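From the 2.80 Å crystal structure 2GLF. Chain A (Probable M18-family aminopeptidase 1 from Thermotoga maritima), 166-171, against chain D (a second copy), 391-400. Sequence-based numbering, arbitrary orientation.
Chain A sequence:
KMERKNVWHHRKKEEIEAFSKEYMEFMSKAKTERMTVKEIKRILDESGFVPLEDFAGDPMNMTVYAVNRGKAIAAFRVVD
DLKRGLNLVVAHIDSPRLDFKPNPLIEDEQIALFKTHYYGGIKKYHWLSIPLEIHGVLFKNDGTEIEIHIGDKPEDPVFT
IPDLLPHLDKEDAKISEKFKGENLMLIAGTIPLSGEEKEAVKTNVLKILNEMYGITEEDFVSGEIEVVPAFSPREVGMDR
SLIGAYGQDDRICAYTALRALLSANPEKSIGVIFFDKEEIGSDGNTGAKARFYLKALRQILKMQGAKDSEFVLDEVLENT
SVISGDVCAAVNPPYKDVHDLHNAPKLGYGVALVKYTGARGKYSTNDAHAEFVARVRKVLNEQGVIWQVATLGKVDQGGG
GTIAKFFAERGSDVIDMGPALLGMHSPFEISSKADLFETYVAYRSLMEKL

Chain A, residues 166-171: PHLDKE
Chain D (391-400) TLGKVDQGGG

Two copies of one protein meet here through irregular loop segments, burying 371 Å² in all, and packing rather than clear hydrogen bonding describes the contact. Two CA-to-CA distances set the register: H167(A) CA lies 4.1 Å from G399(D) CA, and L168(A) CA lies 5.4 Å from Q397(D) CA, so the pairing runs in opposite sequence directions. The chain A segment turns back on itself, with phi/psi of -57/-32 at H167(A) and -109/2 at L168(A), held by a hydrogen bond from D169(A) N to P166(A) O of 3.1 Å.

T391(D) makes no contact, but its O accepts a weak hydrogen bond from G393(D) N at 3.2 Å. Between them L392(D), phi/psi -95/57, presents its carbonyl: L168(A) CD1 sits 3.6 Å from L392(D) O. At G393(D) the backbone is at 95/166, where a CB would be jammed against the preceding carbonyl and would also lie 3.1 Å from L168(A) CG. Glycine leaves that space to L168(A), and L168(A) CD2 comes to 4.0 Å from G393(D) CA. L168(A) has chi1 -93°, between wells, and chi2 36° (p); its branched, apolar end suits this largely buried site.

K394(D) and V395(D) carry the chain onward without touching chain A; Q397(D) N donates to K394(D) O at 3.2 Å, closing a turn. D396(D), at -109/46, directs its carboxylate elsewhere in the structure, while its carbonyl O lies 4.0 Å from K170(A) CE. K170(A), its CA-to-CB bond toward chain D, reaches along with chi angles t, t, p, m.

Q397(D), phi/psi -83/-30 with chi1 and chi2 both m, has both apolar and polar reach. Its CB packs 3.9 Å from L168(A) CG, and its amide end approaches the chain A backbone and the lysine tip. The amide orientation in the model is doubtful, so the polar pairings there remain open.

Three glycines follow. G398(D), at 115/-141, has a backbone that itself calls for glycine, and a CB would come within 3.2 Å of H167(A) O. G399(D), at 57/-124, lets the chains draw close: a CB would clash at 2.7 Å from H167(A) CB. Its CA approaches the imidazole obliquely, with H167(A) at chi1 -43° (m) and chi2 -144°. Although H167(A) O is 3.2 Å from G399(D) N, the angle is too poor for a hydrogen bond. G400(D), at 59/141, makes no contact with chain A; its positive phi again favours glycine.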

ATOM      1  N   PRO A 166      11.558  12.301 -24.956  1.00 12.86           N
ATOM      2  CA  PRO A 166      10.341  12.094 -24.169  1.00 13.27           C
ATOM      3  C   PRO A 166       9.359  11.049 -24.692  1.00 14.65           C
ATOM      4  O   PRO A 166       8.700  10.366 -23.908  1.00 14.72           O
ATOM      5  CB  PRO A 166       9.735  13.495 -24.109  1.00 12.93           C
ATOM      6  CG  PRO A 166      10.183  14.120 -25.396  1.00 12.30           C
ATOM      7  CD  PRO A 166      11.623  13.681 -25.474  1.00 12.84           C
ATOM      8  N   HIS A 167       9.279  10.914 -26.010  1.00 18.32           N
ATOM      9  CA  HIS A 167       8.358   9.974 -26.638  1.00 20.12           C
ATOM     10  C   HIS A 167       8.524   8.525 -26.199  1.00 20.27           C
ATOM     11  O   HIS A 167       7.557   7.765 -26.162  1.00 20.56           O
ATOM     12  CB  HIS A 167       8.508  10.022 -28.154  1.00 18.32           C
ATOM     13  CG  HIS A 167       8.632  11.403 -28.707  1.00 21.76           C
ATOM     14  ND1 HIS A 167       8.077  11.767 -29.914  1.00 24.10           N
ATOM     15  CD2 HIS A 167       9.254  12.506 -28.227  1.00 22.19           C
ATOM     16  CE1 HIS A 167       8.347  13.038 -30.152  1.00 25.02           C
ATOM     17  NE2 HIS A 167       9.061  13.509 -29.144  1.00 24.80           N
ATOM     18  N   LEU A 168       9.750   8.136 -25.884  1.00 13.74           N
ATOM     19  CA  LEU A 168      10.019   6.765 -25.485  1.00 13.74           C
ATOM     20  C   LEU A 168      10.340   6.628 -24.008  1.00 14.77           C
ATOM     21  O   LEU A 168      10.616   5.524 -23.534  1.00 13.99           O
ATOM     22  CB  LEU A 168      11.162   6.199 -26.335  1.00  1.76           C
ATOM     23  CG  LEU A 168      10.804   5.427 -27.610  1.00  1.76           C
ATOM     24  CD1 LEU A 168       9.599   6.022 -28.291  1.00  1.76           C
ATOM     25  CD2 LEU A 168      11.998   5.416 -28.538  1.00  1.76           C
ATOM     26  N   ASP A 169      10.302   7.745 -23.286  1.00 23.88           N
ATOM     27  CA  ASP A 169      10.579   7.751 -21.849  1.00 27.21           C
ATOM     28  C   ASP A 169       9.239   7.533 -21.156  1.00 29.18           C
ATOM     29  O   ASP A 169       8.507   8.486 -20.886  1.00 28.90           O
ATOM     30  CB  ASP A 169      11.183   9.098 -21.438  1.00 40.54           C
ATOM     31  CG  ASP A 169      11.936   9.028 -20.124  1.00 40.84           C
ATOM     32  OD1 ASP A 169      11.314   8.695 -19.096  1.00 41.72           O
ATOM     33  OD2 ASP A 169      13.153   9.311 -20.122  1.00 43.11           O
ATOM     34  N   LYS A 170       8.931   6.271 -20.867  1.00 33.71           N
ATOM     35  CA  LYS A 170       7.658   5.898 -20.259  1.00 37.12           C
ATOM     36  C   LYS A 170       7.632   5.725 -18.740  1.00 38.23           C
ATOM     37  O   LYS A 170       6.559   5.738 -18.133  1.00 38.26           O
ATOM     38  CB  LYS A 170       7.150   4.621 -20.940  1.00 63.13           C
ATOM     39  CG  LYS A 170       5.813   4.103 -20.442  1.00 64.96           C
ATOM     40  CD  LYS A 170       5.247   3.025 -21.365  1.00 65.37           C
ATOM     41  CE  LYS A 170       6.165   1.814 -21.490  1.00 67.47           C
ATOM     42  NZ  LYS A 170       7.432   2.115 -22.210  1.00 69.16           N
ATOM     43  N   GLU A 171       8.801   5.572 -18.126  1.00 55.25           N
ATOM     44  CA  GLU A 171       8.878   5.385 -16.681  1.00 56.78           C
ATOM     45  C   GLU A 171       8.793   6.684 -15.895  1.00 56.67           C
ATOM     46  O   GLU A 171       9.743   7.472 -15.871  1.00 57.25           O
ATOM     47  CB  GLU A 171      10.168   4.650 -16.313  1.00108.87           C
ATOM     48  CG  GLU A 171      10.007   3.142 -16.166  1.00113.77           C
ATOM     49  CD  GLU A 171       9.278   2.507 -17.336  1.00119.01           C
ATOM     50  OE1 GLU A 171       9.742   2.664 -18.485  1.00121.35           O
ATOM     51  OE2 GLU A 171       8.243   1.847 -17.105  1.00119.78           O
TER
ATOM     52  N   THR D 391      12.381   2.228 -36.884  1.00 13.52           N
ATOM     53  CA  THR D 391      11.170   2.024 -36.105  1.00 14.53           C
ATOM     54  C   THR D 391      11.201   2.995 -34.923  1.00 15.77           C
ATOM     55  O   THR D 391      12.268   3.407 -34.475  1.00 15.96           O
ATOM     56  CB  THR D 391      11.117   0.562 -35.600  1.00 27.54           C
ATOM     57  OG1 THR D 391      10.294  -0.211 -36.483  1.00 29.72           O
ATOM     58  CG2 THR D 391      10.588   0.481 -34.187  1.00 27.63           C
ATOM     59  N   LEU D 392      10.037   3.365 -34.409  1.00 27.89           N
ATOM     60  CA  LEU D 392      10.012   4.292 -33.289  1.00 28.19           C
ATOM     61  C   LEU D 392       9.933   3.613 -31.915  1.00 27.71           C
ATOM     62  O   LEU D 392       9.018   3.886 -31.138  1.00 28.42           O
ATOM     63  CB  LEU D 392       8.850   5.267 -33.450  1.00 42.50           C
ATOM     64  CG  LEU D 392       9.191   6.652 -32.912  1.00 46.82           C
ATOM     65  CD1 LEU D 392      10.311   7.240 -33.755  1.00 49.11           C
ATOM     66  CD2 LEU D 392       7.977   7.544 -32.952  1.00 47.53           C
ATOM     67  N   GLY D 393      10.896   2.740 -31.619  1.00 21.10           N
ATOM     68  CA  GLY D 393      10.923   2.045 -30.337  1.00 20.55           C
ATOM     69  C   GLY D 393      10.274   0.668 -30.344  1.00 20.27           C
ATOM     70  O   GLY D 393       9.561   0.319 -31.290  1.00 21.19           O
ATOM     71  N   LYS D 394      10.511  -0.126 -29.299  1.00 10.45           N
ATOM     72  CA  LYS D 394       9.912  -1.459 -29.226  1.00 10.22           C
ATOM     73  C   LYS D 394       8.414  -1.276 -29.445  1.00 10.45           C
ATOM     74  O   LYS D 394       7.903  -0.172 -29.278  1.00 10.22           O
ATOM     75  CB  LYS D 394      10.155  -2.108 -27.859  1.00 12.94           C
ATOM     76  CG  LYS D 394      11.598  -2.495 -27.523  1.00 13.41           C
ATOM     77  CD  LYS D 394      11.589  -3.461 -26.339  1.00 15.23           C
ATOM     78  CE  LYS D 394      12.920  -3.568 -25.596  1.00 16.39           C
ATOM     79  NZ  LYS D 394      14.021  -4.211 -26.360  1.00 15.42           N
ATOM     80  N   VAL D 395       7.710  -2.348 -29.797  1.00 33.40           N
ATOM     81  CA  VAL D 395       6.277  -2.263 -30.076  1.00 33.77           C
ATOM     82  C   VAL D 395       5.433  -1.289 -29.251  1.00 35.05           C
ATOM     83  O   VAL D 395       4.796  -0.402 -29.830  1.00 35.60           O
ATOM     84  CB  VAL D 395       5.614  -3.666 -30.048  1.00 19.78           C
ATOM     85  CG1 VAL D 395       4.101  -3.548 -29.903  1.00 17.82           C
ATOM     86  CG2 VAL D 395       5.910  -4.382 -31.348  1.00 20.43           C
ATOM     87  N   ASP D 396       5.403  -1.421 -27.929  1.00 28.04           N
ATOM     88  CA  ASP D 396       4.584  -0.490 -27.153  1.00 29.52           C
ATOM     89  C   ASP D 396       5.316   0.557 -26.299  1.00 30.29           C
ATOM     90  O   ASP D 396       4.962   0.781 -25.140  1.00 30.86           O
ATOM     91  CB  ASP D 396       3.575  -1.260 -26.286  1.00 21.39           C
ATOM     92  CG  ASP D 396       2.325  -1.684 -27.070  1.00 22.09           C
ATOM     93  OD1 ASP D 396       1.774  -0.838 -27.811  1.00 21.38           O
ATOM     94  OD2 ASP D 396       1.882  -2.853 -26.933  1.00 21.30           O
ATOM     95  N   GLN D 397       6.323   1.210 -26.882  1.00 21.47           N
ATOM     96  CA  GLN D 397       7.074   2.258 -26.185  1.00 23.02           C
ATOM     97  C   GLN D 397       6.357   3.614 -26.269  1.00 24.35           C
ATOM     98  O   GLN D 397       6.500   4.439 -25.375  1.00 24.70           O
ATOM     99  CB  GLN D 397       8.485   2.403 -26.765  1.00 30.07           C
ATOM    100  CG  GLN D 397       9.504   1.423 -26.215  1.00 29.09           C
ATOM    101  CD  GLN D 397       9.734   1.591 -24.724  1.00 29.25           C
ATOM    102  OE1 GLN D 397      10.119   2.665 -24.255  1.00 29.88           O
ATOM    103  NE2 GLN D 397       9.498   0.525 -23.971  1.00 28.09           N
ATOM    104  N   GLY D 398       5.606   3.849 -27.346  1.00 33.72           N
ATOM    105  CA  GLY D 398       4.874   5.100 -27.474  1.00 34.85           C
ATOM    106  C   GLY D 398       5.266   6.052 -28.591  1.00 36.28           C
ATOM    107  O   GLY D 398       5.556   5.630 -29.710  1.00 36.46           O
ATOM    108  N   GLY D 399       5.246   7.349 -28.273  1.00 53.65           N
ATOM    109  CA  GLY D 399       5.597   8.394 -29.224  1.00 54.04           C
ATOM    110  C   GLY D 399       4.773   8.376 -30.496  1.00 54.54           C
ATOM    111  O   GLY D 399       3.547   8.448 -30.453  1.00 55.34           O
ATOM    112  N   GLY D 400       5.459   8.298 -31.633  1.00 62.96           N
ATOM    113  CA  GLY D 400       4.796   8.241 -32.926  1.00 63.09           C
ATOM    114  C   GLY D 400       3.888   9.401 -33.278  1.00 62.94           C
ATOM    115  O   GLY D 400       3.163   9.913 -32.431  1.00 62.71           O
TER